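Local coordinates for transcriptional regulator, badm/rrf2 family (Thermincola potens, PDB 4CIC), which regulates transcription of iron-sulfur cluster biogenesis genes as an IscR-type member of the Rrf2 family, probably binding DNA through a helix-turn-helix motif, at the interface of chains A and B. Sequence-based numbering; all coordinates share one arbitrary frame. Chains: chain A/B, Transcriptional regulator, badm/rrf2 family.

The interface of chains A and B. Residues chain A 16, 19, 136, 139; chain B 112-113, 116.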
loop_
_atom_site.group_PDB
_atom_site.type_symbol
_atom_site.label_atom_id
_atom_site.label_comp_id
_atom_site.label_asym_id
_atom_site.label_seq_id
_atom_site.Cartn_x
_atom_site.Cartn_y
_atom_site.Cartn_z
ATOM N N GLN A 16 6.853 -15.445 0.026
ATOM C CA GLN A 16 7.495 -16.441 -0.847
ATOM C C GLN A 16 7.827 -17.713 -0.086
ATOM O O GLN A 16 7.639 -18.814 -0.602
ATOM C CB GLN A 16 8.793 -15.922 -1.467
ATOM C CG GLN A 16 8.602 -15.030 -2.669
ATOM C CD GLN A 16 9.934 -14.689 -3.317
ATOM O OE1 GLN A 16 10.622 -13.761 -2.896
ATOM N NE2 GLN A 16 10.306 -15.448 -4.333
ATOM N N PHE A 19 4.707 -19.635 0.850
ATOM C CA PHE A 19 4.123 -20.269 -0.325
ATOM C C PHE A 19 4.931 -21.506 -0.732
ATOM O O PHE A 19 4.366 -22.534 -1.111
ATOM C CB PHE A 19 3.966 -19.295 -1.500
ATOM C CG PHE A 19 3.317 -19.925 -2.696
ATOM C CD1 PHE A 19 1.998 -20.361 -2.633
ATOM C CD2 PHE A 19 4.033 -20.132 -3.857
ATOM C CE1 PHE A 19 1.398 -20.992 -3.736
ATOM C CE2 PHE A 19 3.449 -20.761 -4.948
ATOM C CZ PHE A 19 2.119 -21.174 -4.887
ATOM N N MET A 136 -3.563 -19.391 -3.471
ATOM C CA MET A 136 -2.321 -19.227 -4.217
ATOM C C MET A 136 -1.885 -20.557 -4.866
ATOM O O MET A 136 -1.448 -20.579 -6.022
ATOM C CB MET A 136 -1.229 -18.647 -3.306
ATOM C CG MET A 136 -1.496 -17.161 -2.873
ATOM S SD MET A 136 -0.252 -16.636 -1.694
ATOM C CE MET A 136 1.210 -16.493 -2.709
ATOM N N ASP A 139 -4.089 -20.938 -7.960
ATOM C CA ASP A 139 -3.631 -20.040 -9.015
ATOM C C ASP A 139 -2.329 -20.526 -9.662
ATOM O O ASP A 139 -2.179 -20.464 -10.885
ATOM C CB ASP A 139 -3.476 -18.620 -8.477
ATOM C CG ASP A 139 -4.811 -17.941 -8.244
ATOM O OD1 ASP A 139 -5.847 -18.644 -8.253
ATOM O OD2 ASP A 139 -4.827 -16.706 -8.051
ATOM N N VAL B 112 3.407 -16.327 -8.319
ATOM C CA VAL B 112 2.088 -16.100 -7.741
ATOM C C VAL B 112 2.165 -15.067 -6.624
ATOM O O VAL B 112 1.215 -14.329 -6.408
ATOM C CB VAL B 112 1.463 -17.402 -7.207
ATOM C CG1 VAL B 112 2.296 -17.938 -6.091
ATOM C CG2 VAL B 112 0.025 -17.163 -6.746
ATOM N N THR B 113 3.301 -15.003 -5.912
ATOM C CA THR B 113 3.462 -13.997 -4.848
ATOM C C THR B 113 3.408 -12.589 -5.435
ATOM O O THR B 113 2.742 -11.701 -4.889
ATOM C CB THR B 113 4.777 -14.187 -4.058
ATOM O OG1 THR B 113 4.747 -15.451 -3.389
ATOM C CG2 THR B 113 4.964 -13.080 -3.010
ATOM N N VAL B 116 -0.079 -11.470 -6.107
ATOM C CA VAL B 116 -0.769 -10.960 -4.921
ATOM C C VAL B 116 -0.487 -9.473 -4.762
ATOM O O VAL B 116 -1.412 -8.679 -4.525
ATOM C CB VAL B 116 -0.344 -11.683 -3.638
ATOM C CG1 VAL B 116 -1.078 -11.118 -2.456
ATOM C CG2 VAL B 116 -0.664 -13.166 -3.734
#
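A:Phe19 swings its ring away from its own backbone N (chi1 -178°), and B:Val112 places CG1 between its backbone N and carbonyl carbon (chi1 63°); together these torsions bring the methyl over one face of the ring. The CH-pi contact puts CG1 of B:Val112 3.5 Å from the centroid of the A:Phe19 ring, displaced toward the rim on the side of CE2, which lies 3.3 Å from that methyl. The other branch of B:Val112 turns to helix 133-143 of chain A, where CG2 rests 4.0 Å from CB of A:Met136. A:Met136 runs extended to its sulfur and then bends at chi3 (71°), directing its terminal methyl at the first turn of helix 112-129 of chain B. There CE of A:Met136 lies 3.8 Å from CG1 of B:Val112, while SD of A:Met136 passes across CG2 of B:Val116, 4.0 Å away, the two side chains meeting at about a right angle. The N-terminal end of the chain B helix is thus packed against helices 9-23 and 133-143 of chain A, a largely hydrophobic contact at this point, repeated by the two-fold with the chains exchanged. An alanine in place of A:Phe19 would remove the ring face and would probably leave CG1 of B:Val112 without the aromatic face it packs on, opening a gap between helix 9-23 and the partner helix. One residue on, B:Thr113 crosses A:Gln16, and its hydroxyl OG1 sits 3.7 Å from the methyl CE of A:Met136.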